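Local coordinates for protein epsin-3 (Saccharomyces cerevisiae, PDB 3ONK) that binds membranes enriched in phosphatidylinositol-3,5-bisphosphate and takes part in recruiting clathrin to the Golgi network and endosomes to form coated vesicles, at residues K15-T20 against L49-R54. Numbering follows the deposited sequence.
Sequences KVREAT and LSMIFR
In the all-helical ENTH domain, the short helix 11-19 lies against helix 42-57 through Val-16, Met-51 and Ile-52. The local axes run in nearly the same direction, 25° apart, and approach to 9.6 Å. Val-16 stands where the backbones draw together, its CA 6.7 Å from the CA of Met-51, and a small branched residue suits so close a place. With CG1 anti to the backbone N (chi1 179°), that methyl reaches across to Met-51 CB at 3.5 Å. The same CG1 meets Ile-52 CG1 at 4.0 Å, the two side chains crossing at about a right angle. One methyl thus touches two consecutive residues of helix 42-57. Ile-52 carries the apolar layer onward into the solenoid-like stack of helices, since its branched chain also packs on Leu-73, Leu-74 and Leu-77 of helix 64-80. Met-51, its unbranched, flexible chain bent at chi2 and chi3, lies beside the aliphatic part of Arg-17, though the detailed placing of its methyl there is doubtful, and also touches Tyr-9. Arg-17, an exposed residue, suits the border of the contact, since a long chain can offer methylenes to an apolar neighbour and still end in a charged group. No hydrogen bond joins the segments. Where helix 11-19 ends, the hydroxyl OG1 of Thr-20 donates to Val-16 O at 2.9 Å, adding to the weak backbone bond that Thr-20 N makes to the same oxygen.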
loop_
_atom_site.group_PDB
_atom_site.type_symbol
_atom_site.label_atom_id
_atom_site.label_comp_id
_atom_site.label_asym_id
_atom_site.label_seq_id
_atom_site.Cartn_x
_atom_site.Cartn_y
_atom_site.Cartn_z
ATOM N N LYS A 15 -7.406 -9.541 -6.530
ATOM C CA LYS A 15 -7.178 -8.211 -7.060
ATOM C C LYS A 15 -5.959 -7.582 -6.380
ATOM O O LYS A 15 -5.075 -7.036 -7.051
ATOM C CB LYS A 15 -8.423 -7.342 -6.863
ATOM C CG LYS A 15 -9.557 -7.648 -7.825
ATOM C CD LYS A 15 -10.668 -6.605 -7.699
ATOM C CE LYS A 15 -11.611 -6.635 -8.883
ATOM N NZ LYS A 15 -12.156 -7.988 -9.116
ATOM N N VAL A 16 -5.906 -7.680 -5.053
ATOM C CA VAL A 16 -4.760 -7.182 -4.298
ATOM C C VAL A 16 -3.478 -7.900 -4.705
ATOM O O VAL A 16 -2.429 -7.273 -4.864
ATOM C CB VAL A 16 -4.954 -7.337 -2.773
ATOM C CG1 VAL A 16 -3.717 -6.826 -2.039
ATOM C CG2 VAL A 16 -6.179 -6.583 -2.323
ATOM N N ARG A 17 -3.563 -9.219 -4.874
ATOM C CA ARG A 17 -2.406 -9.988 -5.334
ATOM C C ARG A 17 -1.875 -9.458 -6.660
ATOM O O ARG A 17 -0.670 -9.233 -6.804
ATOM C CB ARG A 17 -2.735 -11.485 -5.444
ATOM C CG ARG A 17 -2.732 -12.213 -4.115
ATOM C CD ARG A 17 -2.748 -13.729 -4.294
ATOM N NE ARG A 17 -1.425 -14.331 -4.127
ATOM C CZ ARG A 17 -0.699 -14.835 -5.122
ATOM N NH1 ARG A 17 0.495 -15.368 -4.876
ATOM N NH2 ARG A 17 -1.169 -14.812 -6.365
ATOM N N GLU A 18 -2.779 -9.257 -7.619
ATOM C CA GLU A 18 -2.426 -8.717 -8.934
ATOM C C GLU A 18 -1.821 -7.316 -8.843
ATOM O O GLU A 18 -0.823 -7.011 -9.498
ATOM C CB GLU A 18 -3.644 -8.675 -9.879
ATOM C CG GLU A 18 -3.371 -7.835 -11.149
ATOM C CD GLU A 18 -4.556 -7.719 -12.114
ATOM O OE1 GLU A 18 -5.658 -8.226 -11.813
ATOM O OE2 GLU A 18 -4.371 -7.105 -13.189
ATOM N N ALA A 19 -2.435 -6.458 -8.042
ATOM C CA ALA A 19 -1.934 -5.090 -7.872
ATOM C C ALA A 19 -0.528 -5.046 -7.258
ATOM O O ALA A 19 0.150 -4.018 -7.322
ATOM C CB ALA A 19 -2.888 -4.290 -7.017
ATOM N N THR A 20 -0.101 -6.149 -6.646
ATOM C CA THR A 20 1.205 -6.194 -5.986
ATOM C C THR A 20 2.093 -7.331 -6.495
ATOM O O THR A 20 3.057 -7.707 -5.830
ATOM C CB THR A 20 1.068 -6.278 -4.444
ATOM O OG1 THR A 20 0.356 -7.464 -4.079
ATOM C CG2 THR A 20 0.298 -5.079 -3.918
ATOM N N LEU A 49 -6.473 -5.965 3.839
ATOM C CA LEU A 49 -5.502 -5.722 4.897
ATOM C C LEU A 49 -4.463 -6.850 5.016
ATOM O O LEU A 49 -3.259 -6.616 4.913
ATOM C CB LEU A 49 -6.259 -5.577 6.221
ATOM C CG LEU A 49 -5.680 -4.671 7.301
ATOM C CD1 LEU A 49 -5.889 -3.200 6.924
ATOM C CD2 LEU A 49 -6.314 -5.004 8.676
ATOM N N SER A 50 -4.941 -8.067 5.263
ATOM C CA SER A 50 -4.082 -9.240 5.314
ATOM C C SER A 50 -3.112 -9.253 4.147
ATOM O O SER A 50 -1.893 -9.293 4.331
ATOM C CB SER A 50 -4.926 -10.500 5.233
ATOM O OG SER A 50 -6.037 -10.399 6.103
ATOM N N MET A 51 -3.675 -9.210 2.947
ATOM C CA MET A 51 -2.913 -9.334 1.719
ATOM C C MET A 51 -1.823 -8.267 1.587
ATOM O O MET A 51 -0.697 -8.569 1.180
ATOM C CB MET A 51 -3.861 -9.274 0.520
ATOM C CG MET A 51 -4.852 -10.434 0.428
ATOM S SD MET A 51 -4.074 -12.044 0.174
ATOM C CE MET A 51 -2.792 -11.629 -0.993
ATOM N N ILE A 52 -2.153 -7.022 1.926
ATOM C CA ILE A 52 -1.208 -5.927 1.731
ATOM C C ILE A 52 0.000 -6.039 2.645
ATOM O O ILE A 52 1.123 -5.790 2.221
ATOM C CB ILE A 52 -1.838 -4.535 1.942
ATOM C CG1 ILE A 52 -2.725 -4.157 0.756
ATOM C CG2 ILE A 52 -0.735 -3.481 2.068
ATOM C CD1 ILE A 52 -3.076 -2.660 0.709
ATOM N N PHE A 53 -0.226 -6.413 3.900
ATOM C CA PHE A 53 0.878 -6.447 4.856
ATOM C C PHE A 53 1.684 -7.745 4.777
ATOM O O PHE A 53 2.857 -7.768 5.145
ATOM C CB PHE A 53 0.393 -6.171 6.275
ATOM C CG PHE A 53 -0.193 -4.794 6.453
ATOM C CD1 PHE A 53 0.527 -3.669 6.082
ATOM C CD2 PHE A 53 -1.449 -4.625 7.004
ATOM C CE1 PHE A 53 0.001 -2.392 6.247
ATOM C CE2 PHE A 53 -1.990 -3.343 7.171
ATOM C CZ PHE A 53 -1.262 -2.230 6.786
ATOM N N ARG A 54 1.064 -8.817 4.286
ATOM C CA ARG A 54 1.797 -10.053 4.028
ATOM C C ARG A 54 3.078 -9.713 3.306
ATOM O O ARG A 54 4.119 -10.308 3.543
ATOM C CB ARG A 54 0.975 -11.028 3.186
ATOM C CG ARG A 54 -0.199 -11.615 3.947
ATOM C CD ARG A 54 -0.893 -12.736 3.198
ATOM N NE ARG A 54 -2.015 -13.239 3.984
ATOM C CZ ARG A 54 -1.900 -14.139 4.955
ATOM N NH1 ARG A 54 -0.709 -14.648 5.255
ATOM N NH2 ARG A 54 -2.977 -14.533 5.623
#